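C-1-tetrahydrofolate synthase, cytoplasmic, putative (Trypanosoma brucei, PDB 4CJX) probably interconverts one-carbon forms of tetrahydrofolate as a homodimeric, NADP-dependent methylenetetrahydrofolate dehydrogenase and methenyltetrahydrofolate cyclohydrolase. Local coordinates at residues G184-V189 and D208-V213; D231-A236 and A252-V257. All coordinates share one frame; numbering follows the deposited sequence.

In the fold
Contact 1 (184-189 with 208-213) and contact 2 (231-236 with 252-257) are two parallel strand pairings of one sheet in the NAD(P)-binding domain, centres about 11 Å apart. Strands 186-190 and 232-235 are neighbours and join them: Val188 O lies 2.9 Å from Val234 N, and Arg186 N 3.0 Å from Asp231 OD2, both probable hydrogen bonds. Contact 1 forms the dimer side, where the second subunit continues the sheet, and its Asp208 side chain is about 5 Å from a bound NADP. In contact 2 the Val257 side chain is about 7 Å from the bound inhibitor 9L9. Side chains of NADP-binding Arg192 and Ala196 lie about 4 Å from those of Val213 and Ala236, respectively.

Contact 1: G184-V189 and D208-V213; sequences GKRVVV and DATVTV
Thr210 O is gripped by two donors, the backbone N of Val187 at 3.0 Å and a water at 2.8 Å. The bond from Val187 N is almost straight (178°), yet it reaches the oxygen from above the carbonyl plane, 38° out of it. The same water accepts a hydrogen bond from Arg186 NE, lying at the in-plane edge of the guanidinium, and is bonded to Thr212 OG1, so it ties the side chain of one strand to backbone and hydroxyl of the other. Arg186 reaches it through bends at chi2 and chi3, which carry CD alongside Thr210, 3.9 Å from its CB. Three further backbone bonds complete the parallel ladder, among them Thr212 N to Val187 O at 2.8 Å; ahead of it, Gly184 N binds Asp208 O, the carbonyl of the residue that closes helix 197-206 in a Schellman motif.

The face bearing Val187, Val189 and Val211 is apolar. Val187 CG2, anti to its own carbonyl carbon, presses on Ala209 CB at 3.4 Å, tighter than usual van der Waals contact. Further along, Val189 CG2 meets Val211 CG1 at 4.2 Å, the two side chains crossing at a slant.

Thr210 OG1 bonds to Thr218 OG1, and Thr212 OG1, besides the water, to Thr212 OG1, both of the second subunit; Thr212 and Val213 pair in an antiparallel ladder with that chain, carrying the sheet across the dimer interface. Strand 186-190, helix 197-206 and strand 210-214 form a beta-alpha-beta unit, the helix packing through Leu204 on Val187, Val189 and Val211. Outside this unit, helix 220-228 sets Ile226 against Val188 and Thr212, and strand 232-235 flanks strand 186-190.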
ATOM      1  N   GLY B 184       2.080  -9.578 -16.793  1.00 24.09           N
ATOM      2  CA  GLY B 184       3.003 -10.703 -16.909  1.00 24.37           C
ATOM      3  C   GLY B 184       4.469 -10.301 -16.896  1.00 23.74           C
ATOM      4  O   GLY B 184       5.333 -11.160 -16.901  1.00 23.77           O
ATOM      5  N   LYS B 185       4.759  -9.001 -16.870  1.00 23.02           N
ATOM      6  CA  LYS B 185       6.134  -8.513 -16.969  1.00 22.80           C
ATOM      7  C   LYS B 185       6.747  -8.343 -15.601  1.00 21.55           C
ATOM      8  O   LYS B 185       6.037  -8.172 -14.591  1.00 21.55           O
ATOM      9  CB  LYS B 185       6.172  -7.171 -17.695  1.00 23.18           C
ATOM     10  CG  LYS B 185       5.605  -7.223 -19.091  1.00 25.11           C
ATOM     11  CD  LYS B 185       6.305  -8.288 -19.934  1.00 26.43           C
ATOM     12  CE  LYS B 185       5.950  -8.115 -21.395  1.00 27.73           C
ATOM     13  NZ  LYS B 185       6.788  -8.992 -22.246  1.00 28.26           N
ATOM     14  N   ARG B 186       8.065  -8.399 -15.567  1.00 20.03           N
ATOM     15  CA  ARG B 186       8.784  -8.163 -14.330  1.00 19.39           C
ATOM     16  C   ARG B 186       9.115  -6.670 -14.199  1.00 16.75           C
ATOM     17  O   ARG B 186       9.723  -6.064 -15.108  1.00 15.26           O
ATOM     18  CB  ARG B 186      10.054  -9.005 -14.288  1.00 21.18           C
ATOM     19  CG  ARG B 186       9.812 -10.517 -14.341  1.00 24.28           C
ATOM     20  CD  ARG B 186       9.400 -11.064 -12.977  1.00 25.54           C
ATOM     21  NE  ARG B 186      10.525 -11.042 -12.032  1.00 26.27           N
ATOM     22  CZ  ARG B 186      11.522 -11.923 -12.057  1.00 27.01           C
ATOM     23  NH1 ARG B 186      11.534 -12.890 -12.962  1.00 27.76           N
ATOM     24  NH2 ARG B 186      12.507 -11.834 -11.180  1.00 26.50           N
ATOM     25  N   VAL B 187       8.710  -6.095 -13.070  1.00 15.28           N
ATOM     26  CA  VAL B 187       8.865  -4.674 -12.804  1.00 14.40           C
ATOM     27  C   VAL B 187       9.713  -4.485 -11.564  1.00 13.59           C
ATOM     28  O   VAL B 187       9.497  -5.176 -10.578  1.00 13.67           O
ATOM     29  CB  VAL B 187       7.513  -3.975 -12.537  1.00 14.97           C
ATOM     30  CG1 VAL B 187       7.734  -2.556 -12.048  1.00 15.00           C
ATOM     31  CG2 VAL B 187       6.663  -3.942 -13.787  1.00 15.46           C
ATOM     32  N   VAL B 188      10.679  -3.554 -11.619  1.00 12.56           N
ATOM     33  CA  VAL B 188      11.353  -3.091 -10.407  1.00 12.01           C
ATOM     34  C   VAL B 188      11.079  -1.612 -10.186  1.00 11.65           C
ATOM     35  O   VAL B 188      11.194  -0.791 -11.107  1.00 11.36           O
ATOM     36  CB  VAL B 188      12.884  -3.331 -10.356  1.00 11.84           C
ATOM     37  CG1 VAL B 188      13.613  -2.667 -11.497  1.00 11.54           C
ATOM     38  CG2 VAL B 188      13.461  -2.790  -9.058  1.00 11.87           C
ATOM     39  N   VAL B 189      10.697  -1.305  -8.957  1.00 11.71           N
ATOM     40  CA  VAL B 189      10.516   0.045  -8.491  1.00 11.87           C
ATOM     41  C   VAL B 189      11.627   0.252  -7.456  1.00 11.99           C
ATOM     42  O   VAL B 189      11.717  -0.509  -6.494  1.00 12.27           O
ATOM     43  CB  VAL B 189       9.143   0.219  -7.805  1.00 12.36           C
ATOM     44  CG1 VAL B 189       8.964   1.634  -7.298  1.00 12.90           C
ATOM     45  CG2 VAL B 189       8.028  -0.076  -8.780  1.00 12.59           C
ATOM     46  N   ASP B 208      -1.197  -6.288 -13.276  1.00 21.06           N
ATOM     47  CA  ASP B 208      -0.645  -7.640 -13.329  1.00 20.55           C
ATOM     48  C   ASP B 208       0.840  -7.752 -13.678  1.00 19.18           C
ATOM     49  O   ASP B 208       1.278  -8.740 -14.228  1.00 19.37           O
ATOM     50  CB  ASP B 208      -1.485  -8.522 -14.265  1.00 21.87           C
ATOM     51  CG  ASP B 208      -2.807  -8.890 -13.664  1.00 22.91           C
ATOM     52  OD1 ASP B 208      -3.033  -8.589 -12.478  1.00 22.61           O
ATOM     53  OD2 ASP B 208      -3.618  -9.499 -14.372  1.00 24.63           O
ATOM     54  N   ALA B 209       1.627  -6.753 -13.339  1.00 17.83           N
ATOM     55  CA  ALA B 209       3.074  -6.937 -13.326  1.00 16.83           C
ATOM     56  C   ALA B 209       3.438  -7.695 -12.050  1.00 16.57           C
ATOM     57  O   ALA B 209       2.685  -7.652 -11.068  1.00 16.14           O
ATOM     58  CB  ALA B 209       3.777  -5.603 -13.354  1.00 15.92           C
ATOM     59  N   THR B 210       4.590  -8.366 -12.091  1.00 16.41           N
ATOM     60  CA  THR B 210       5.267  -8.923 -10.918  1.00 16.41           C
ATOM     61  C   THR B 210       6.298  -7.914 -10.421  1.00 15.76           C
ATOM     62  O   THR B 210       7.379  -7.759 -11.007  1.00 16.40           O
ATOM     63  CB  THR B 210       5.960 -10.237 -11.273  1.00 16.76           C
ATOM     64  OG1 THR B 210       4.968 -11.137 -11.754  1.00 17.62           O
ATOM     65  CG2 THR B 210       6.664 -10.891 -10.056  1.00 16.92           C
ATOM     66  N   VAL B 211       5.959  -7.230  -9.335  1.00 15.21           N
ATOM     67  CA  VAL B 211       6.700  -6.064  -8.877  1.00 14.45           C
ATOM     68  C   VAL B 211       7.707  -6.415  -7.785  1.00 14.44           C
ATOM     69  O   VAL B 211       7.390  -7.087  -6.797  1.00 16.19           O
ATOM     70  CB  VAL B 211       5.723  -4.986  -8.332  1.00 14.38           C
ATOM     71  CG1 VAL B 211       6.470  -3.792  -7.770  1.00 14.02           C
ATOM     72  CG2 VAL B 211       4.743  -4.559  -9.421  1.00 14.59           C
ATOM     73  N   THR B 212       8.916  -5.946  -7.944  1.00 13.72           N
ATOM     74  CA  THR B 212       9.892  -6.040  -6.890  1.00 13.77           C
ATOM     75  C   THR B 212      10.215  -4.614  -6.480  1.00 13.22           C
ATOM     76  O   THR B 212      10.430  -3.782  -7.335  1.00 12.42           O
ATOM     77  CB  THR B 212      11.192  -6.688  -7.395  1.00 13.88           C
ATOM     78  OG1 THR B 212      10.909  -7.993  -7.880  1.00 14.47           O
ATOM     79  CG2 THR B 212      12.171  -6.762  -6.303  1.00 14.35           C
ATOM     80  N   VAL B 213      10.272  -4.368  -5.183  1.00 13.76           N
ATOM     81  CA  VAL B 213      10.646  -3.087  -4.633  1.00 14.01           C
ATOM     82  C   VAL B 213      12.002  -3.185  -3.955  1.00 14.67           C
ATOM     83  O   VAL B 213      12.267  -4.109  -3.175  1.00 15.08           O
ATOM     84  CB  VAL B 213       9.647  -2.623  -3.563  1.00 14.69           C
ATOM     85  CG1 VAL B 213      10.149  -1.342  -2.907  1.00 14.81           C
ATOM     86  CG2 VAL B 213       8.280  -2.409  -4.198  1.00 14.85           C
TER
HETATM   87  O   HOH W   1       9.954  -8.642 -10.256  1.00 14.66           O

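Contact 2: D231-A236 and A252-V257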
ATOM      1  N   ASP B 231      11.744  -6.190 -16.995  1.00 14.46           N
ATOM      2  CA  ASP B 231      11.210  -5.622 -18.227  1.00 14.65           C
ATOM      3  C   ASP B 231      10.905  -4.124 -18.131  1.00 13.73           C
ATOM      4  O   ASP B 231      10.884  -3.418 -19.140  1.00 13.57           O
ATOM      5  CB  ASP B 231       9.923  -6.362 -18.606  1.00 15.30           C
ATOM      6  CG  ASP B 231      10.161  -7.865 -18.840  1.00 16.34           C
ATOM      7  OD1 ASP B 231      10.973  -8.199 -19.750  1.00 16.52           O
ATOM      8  OD2 ASP B 231       9.553  -8.695 -18.107  1.00 16.46           O
ATOM      9  N   ILE B 232      10.612  -3.660 -16.922  1.00 13.29           N
ATOM     10  CA  ILE B 232      10.273  -2.273 -16.697  1.00 13.11           C
ATOM     11  C   ILE B 232      10.972  -1.776 -15.438  1.00 12.69           C
ATOM     12  O   ILE B 232      10.893  -2.416 -14.388  1.00 12.49           O
ATOM     13  CB  ILE B 232       8.754  -2.074 -16.541  1.00 13.29           C
ATOM     14  CG1 ILE B 232       8.035  -2.364 -17.851  1.00 13.92           C
ATOM     15  CG2 ILE B 232       8.465  -0.652 -16.067  1.00 13.04           C
ATOM     16  CD1 ILE B 232       6.562  -2.656 -17.661  1.00 14.74           C
ATOM     17  N   VAL B 233      11.656  -0.638 -15.563  1.00 12.32           N
ATOM     18  CA  VAL B 233      12.370  -0.043 -14.449  1.00 12.45           C
ATOM     19  C   VAL B 233      11.769   1.340 -14.126  1.00 11.99           C
ATOM     20  O   VAL B 233      11.738   2.226 -14.990  1.00 11.61           O
ATOM     21  CB  VAL B 233      13.872   0.153 -14.749  1.00 13.08           C
ATOM     22  CG1 VAL B 233      14.537   0.903 -13.589  1.00 13.32           C
ATOM     23  CG2 VAL B 233      14.590  -1.177 -15.052  1.00 13.31           C
ATOM     24  N   VAL B 234      11.294   1.492 -12.894  1.00 11.78           N
ATOM     25  CA  VAL B 234      10.860   2.757 -12.378  1.00 11.81           C
ATOM     26  C   VAL B 234      11.725   3.129 -11.205  1.00 11.85           C
ATOM     27  O   VAL B 234      11.562   2.607 -10.104  1.00 11.11           O
ATOM     28  CB  VAL B 234       9.402   2.744 -11.899  1.00 12.25           C
ATOM     29  CG1 VAL B 234       9.033   4.130 -11.422  1.00 12.24           C
ATOM     30  CG2 VAL B 234       8.478   2.275 -13.026  1.00 12.61           C
ATOM     31  N   SER B 235      12.630   4.082 -11.448  1.00 11.94           N
ATOM     32  CA  SER B 235      13.566   4.518 -10.439  1.00 12.47           C
ATOM     33  C   SER B 235      13.136   5.835  -9.793  1.00 12.72           C
ATOM     34  O   SER B 235      13.128   6.867 -10.441  1.00 13.04           O
ATOM     35  CB  SER B 235      14.970   4.685 -11.031  1.00 12.55           C
ATOM     36  OG  SER B 235      15.895   4.558  -9.972  1.00 13.22           O
ATOM     37  N   ALA B 236      12.858   5.783  -8.500  1.00 13.02           N
ATOM     38  CA  ALA B 236      12.381   6.946  -7.744  1.00 13.46           C
ATOM     39  C   ALA B 236      13.058   6.980  -6.381  1.00 14.12           C
ATOM     40  O   ALA B 236      12.420   7.172  -5.336  1.00 14.59           O
ATOM     41  CB  ALA B 236      10.871   6.864  -7.598  1.00 13.50           C
ATOM     42  N   ALA B 252      14.220  -3.191 -22.337  1.00 15.25           N
ATOM     43  CA  ALA B 252      13.442  -2.719 -21.187  1.00 14.73           C
ATOM     44  C   ALA B 252      12.844  -1.311 -21.383  1.00 14.39           C
ATOM     45  O   ALA B 252      13.297  -0.552 -22.241  1.00 14.37           O
ATOM     46  CB  ALA B 252      14.309  -2.758 -19.933  1.00 14.25           C
ATOM     47  N   ALA B 253      11.828  -0.965 -20.581  1.00 14.04           N
ATOM     48  CA  ALA B 253      11.333   0.396 -20.528  1.00 14.21           C
ATOM     49  C   ALA B 253      11.763   0.986 -19.197  1.00 13.90           C
ATOM     50  O   ALA B 253      11.555   0.387 -18.148  1.00 13.78           O
ATOM     51  CB  ALA B 253       9.821   0.453 -20.702  1.00 14.86           C
ATOM     52  N   VAL B 254      12.425   2.138 -19.244  1.00 14.23           N
ATOM     53  CA  VAL B 254      13.077   2.704 -18.080  1.00 14.01           C
ATOM     54  C   VAL B 254      12.480   4.091 -17.851  1.00 14.39           C
ATOM     55  O   VAL B 254      12.562   4.947 -18.731  1.00 14.79           O
ATOM     56  CB  VAL B 254      14.593   2.801 -18.367  1.00 14.61           C
ATOM     57  CG1 VAL B 254      15.337   3.493 -17.260  1.00 14.58           C
ATOM     58  CG2 VAL B 254      15.160   1.401 -18.604  1.00 14.81           C
ATOM     59  N   ILE B 255      11.898   4.296 -16.670  1.00 14.16           N
ATOM     60  CA  ILE B 255      11.250   5.530 -16.287  1.00 14.51           C
ATOM     61  C   ILE B 255      12.025   6.105 -15.115  1.00 14.51           C
ATOM     62  O   ILE B 255      12.045   5.535 -14.021  1.00 13.73           O
ATOM     63  CB  ILE B 255       9.796   5.335 -15.838  1.00 14.94           C
ATOM     64  CG1 ILE B 255       8.999   4.462 -16.792  1.00 15.45           C
ATOM     65  CG2 ILE B 255       9.115   6.686 -15.693  1.00 15.86           C
ATOM     66  CD1 ILE B 255       8.945   4.954 -18.218  1.00 16.13           C
ATOM     67  N   ASP B 256      12.668   7.242 -15.365  1.00 15.11           N
ATOM     68  CA  ASP B 256      13.533   7.879 -14.397  1.00 15.60           C
ATOM     69  C   ASP B 256      12.836   9.014 -13.652  1.00 15.92           C
ATOM     70  O   ASP B 256      12.722  10.128 -14.165  1.00 16.97           O
ATOM     71  CB  ASP B 256      14.794   8.393 -15.096  1.00 15.98           C
ATOM     72  CG  ASP B 256      15.889   8.741 -14.128  1.00 16.49           C
ATOM     73  OD1 ASP B 256      15.615   8.755 -12.909  1.00 16.77           O
ATOM     74  OD2 ASP B 256      17.040   9.005 -14.581  1.00 17.84           O
ATOM     75  N   VAL B 257      12.423   8.734 -12.427  1.00 15.91           N
ATOM     76  CA  VAL B 257      11.746   9.702 -11.557  1.00 16.83           C
ATOM     77  C   VAL B 257      12.710  10.534 -10.695  1.00 17.76           C
ATOM     78  O   VAL B 257      12.324  11.541 -10.148  1.00 18.11           O
ATOM     79  CB  VAL B 257      10.737   8.972 -10.632  1.00 16.91           C
ATOM     80  CG1 VAL B 257       9.828   9.968  -9.915  1.00 18.36           C
ATOM     81  CG2 VAL B 257       9.909   7.996 -11.443  1.00 16.76           C
TER
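Strands 232-235 and 253-256 run parallel, their axes 4.7 Å apart at closest and only 7° from alignment. Residues pair in sequence from Ile232 with Ala253 to Ser235 with Asp256. Five backbone hydrogen bonds hold this register; Ile255 N to Val233 O is the shortest, at 2.7 Å. Past the strands, Val257 N still binds Ser235 O, but with a more bent N-H angle of 141°.

The Val257 side chain also comes close to that carbonyl, CB lying 3.2 Å from Ser235 O. Val257 CB packs 3.7 Å from Ala236 CB. Its chi1 of -169° sets CG1 anti to the backbone N, and CG2, anti to the carbonyl carbon, meets Val234 CG1 at 4.0 Å, the two side chains crossing at an angle. On the Val234 face, Val234 CG2 sits 4.4 Å from Ile255 CB; helix 166-178 packs there with Val171 on Val234 and Leu175 on Ile255.

The other face becomes polar at its C-terminal end. Ser235 OG bonds to Asp276 OD2, and both carboxylate oxygens of the buried Asp256 accept backbone N-H groups, OD1 from Gly258 and Asp276, OD2 from Val277, which fixes the group's rotation.

These are adjacent parallel strands inside the sheet of the Rossmann-like NAD(P)-binding domain, but the 15 residues linking them hold no helix, so the connection is not a beta-alpha-beta crossover. Ala236 and Val257, just beyond the strand ends, lie near the NADP-binding residues Ala196 and Thr259.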